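Local coordinates for protein piwi (Drosophila melanogaster, PDB 6KR6) that binds piRNAs of 24 to 30 nucleotides and, as a Piwi-subfamily argonaute, directs the repression of transposable elements during meiosis, at residues M434-S439 with L561-W566. Residues are numbered along the deposited sequence; the frame is centred on the assembly and turned at random.
Sequences MLTTPS and LGYTPW
P438 lies flat over the ring of Y563 in a proline CH-pi contact, made where the loop entering strand 446-450 runs roughly antiparallel to the loop that leaves helix 546-560 of the argonaute Piwi region. That helix ends in a Schellman motif, G562 taking positive phi, and Y563 follows directly. P438 CD stands 3.5 Å from the centroid of the Y563 ring, only 10° off its normal, while P438 CB reaches out to Y563 CZ. The ring is met at its rim too: T436 CG2, anti to its own backbone N, comes up in the ring plane beside Y563 CD2. The other branch of T436, OG1, sits beside that N (chi1 -45°) and lies 3.3 Å from T564 CB.

Two backbone hydrogen bonds join the loops. T436 N donates to T564 O (2.6 Å) from within the carbonyl plane, whereas L435 N reaches P565 O (2.8 Å) from well above it. N558, in the last turn of the helix, adds a bond from ND2 to T436 O, and T564 OG1 turns to S606 O.

Apolar contacts fill in beside the bonds. L435 and T564 run side by side, L435 CD2 against T564 CG2 at 3.7 Å. P565, about 8 Å from L810 and Q556, side chain to side chain, the pair that holds a zinc ion, receives the bent thioether of M434, whose SD rests 3.9 Å from P565 CB.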
loop_
_atom_site.group_PDB
_atom_site.type_symbol
_atom_site.label_atom_id
_atom_site.label_comp_id
_atom_site.label_asym_id
_atom_site.label_seq_id
_atom_site.Cartn_x
_atom_site.Cartn_y
_atom_site.Cartn_z
ATOM N N MET A 434 -30.928 14.717 -4.917
ATOM C CA MET A 434 -30.204 13.464 -5.063
ATOM C C MET A 434 -30.843 12.577 -6.131
ATOM O O MET A 434 -32.021 12.713 -6.475
ATOM C CB MET A 434 -30.137 12.722 -3.726
ATOM C CG MET A 434 -28.986 13.171 -2.845
ATOM S SD MET A 434 -28.785 12.203 -1.337
ATOM C CE MET A 434 -30.243 12.692 -0.420
ATOM N N LEU A 435 -30.037 11.647 -6.652
ATOM C CA LEU A 435 -30.471 10.805 -7.764
ATOM C C LEU A 435 -31.609 9.881 -7.352
ATOM O O LEU A 435 -32.694 9.907 -7.944
ATOM C CB LEU A 435 -29.292 9.992 -8.296
ATOM C CG LEU A 435 -29.605 9.130 -9.521
ATOM C CD1 LEU A 435 -29.675 9.994 -10.768
ATOM C CD2 LEU A 435 -28.592 8.008 -9.689
ATOM N N THR A 436 -31.374 9.037 -6.352
ATOM C CA THR A 436 -32.360 8.068 -5.894
ATOM C C THR A 436 -32.720 8.381 -4.450
ATOM O O THR A 436 -31.837 8.447 -3.587
ATOM C CB THR A 436 -31.833 6.635 -6.020
ATOM O OG1 THR A 436 -31.207 6.468 -7.294
ATOM C CG2 THR A 436 -32.972 5.640 -5.899
ATOM N N THR A 437 -34.010 8.575 -4.194
ATOM C CA THR A 437 -34.523 8.871 -2.873
ATOM C C THR A 437 -35.734 7.996 -2.596
ATOM O O THR A 437 -36.590 7.834 -3.472
ATOM C CB THR A 437 -34.917 10.351 -2.748
ATOM O OG1 THR A 437 -33.840 11.174 -3.212
ATOM C CG2 THR A 437 -35.228 10.706 -1.302
ATOM N N PRO A 438 -35.814 7.393 -1.414
ATOM C CA PRO A 438 -37.011 6.616 -1.075
ATOM C C PRO A 438 -38.251 7.496 -1.112
ATOM O O PRO A 438 -38.290 8.566 -0.500
ATOM C CB PRO A 438 -36.719 6.107 0.344
ATOM C CG PRO A 438 -35.650 7.016 0.868
ATOM C CD PRO A 438 -34.826 7.385 -0.323
ATOM N N SER A 439 -39.261 7.049 -1.864
ATOM C CA SER A 439 -40.537 7.755 -1.865
ATOM C C SER A 439 -41.134 7.799 -0.466
ATOM O O SER A 439 -41.787 8.781 -0.094
ATOM C CB SER A 439 -41.503 7.092 -2.845
ATOM O OG SER A 439 -41.677 5.721 -2.532
ATOM N N LEU A 561 -29.623 3.966 3.745
ATOM C CA LEU A 561 -30.901 3.381 3.361
ATOM C C LEU A 561 -30.807 2.535 2.099
ATOM O O LEU A 561 -31.734 1.772 1.813
ATOM C CB LEU A 561 -31.945 4.476 3.158
ATOM C CG LEU A 561 -32.259 5.353 4.367
ATOM C CD1 LEU A 561 -33.593 6.033 4.154
ATOM C CD2 LEU A 561 -32.263 4.540 5.654
ATOM N N GLY A 562 -29.722 2.654 1.340
ATOM C CA GLY A 562 -29.558 1.857 0.140
ATOM C C GLY A 562 -30.045 2.547 -1.116
ATOM O O GLY A 562 -30.604 1.905 -2.010
ATOM N N TYR A 563 -29.838 3.856 -1.196
ATOM C CA TYR A 563 -30.236 4.649 -2.348
ATOM C C TYR A 563 -29.032 5.417 -2.878
ATOM O O TYR A 563 -27.985 5.504 -2.232
ATOM C CB TYR A 563 -31.393 5.591 -1.989
ATOM C CG TYR A 563 -32.674 4.846 -1.676
ATOM C CD1 TYR A 563 -32.903 4.314 -0.413
ATOM C CD2 TYR A 563 -33.646 4.656 -2.650
ATOM C CE1 TYR A 563 -34.065 3.624 -0.129
ATOM C CE2 TYR A 563 -34.812 3.968 -2.375
ATOM C CZ TYR A 563 -35.015 3.454 -1.113
ATOM O OH TYR A 563 -36.176 2.769 -0.835
ATOM N N THR A 564 -29.195 5.978 -4.075
ATOM C CA THR A 564 -28.071 6.480 -4.854
ATOM C C THR A 564 -28.070 8.002 -4.876
ATOM O O THR A 564 -29.022 8.605 -5.392
ATOM C CB THR A 564 -28.138 5.925 -6.273
ATOM O OG1 THR A 564 -28.358 4.509 -6.220
ATOM C CG2 THR A 564 -26.849 6.191 -7.007
ATOM N N PRO A 565 -27.039 8.660 -4.337
ATOM C CA PRO A 565 -27.016 10.133 -4.393
ATOM C C PRO A 565 -26.697 10.679 -5.772
ATOM O O PRO A 565 -27.279 11.694 -6.176
ATOM C CB PRO A 565 -25.931 10.507 -3.372
ATOM C CG PRO A 565 -25.759 9.297 -2.524
ATOM C CD PRO A 565 -26.017 8.132 -3.423
ATOM N N TRP A 566 -25.778 10.054 -6.504
ATOM C CA TRP A 566 -25.427 10.508 -7.842
ATOM C C TRP A 566 -24.895 9.326 -8.644
ATOM O O TRP A 566 -24.753 8.213 -8.130
ATOM C CB TRP A 566 -24.422 11.667 -7.787
ATOM C CG TRP A 566 -23.072 11.323 -7.208
ATOM C CD1 TRP A 566 -22.054 10.660 -7.833
ATOM C CD2 TRP A 566 -22.586 11.656 -5.901
ATOM N NE1 TRP A 566 -20.974 10.548 -6.994
ATOM C CE2 TRP A 566 -21.274 11.151 -5.801
ATOM C CE3 TRP A 566 -23.135 12.324 -4.801
ATOM C CZ2 TRP A 566 -20.505 11.292 -4.651
ATOM C CZ3 TRP A 566 -22.369 12.463 -3.660
ATOM C CH2 TRP A 566 -21.069 11.950 -3.594
#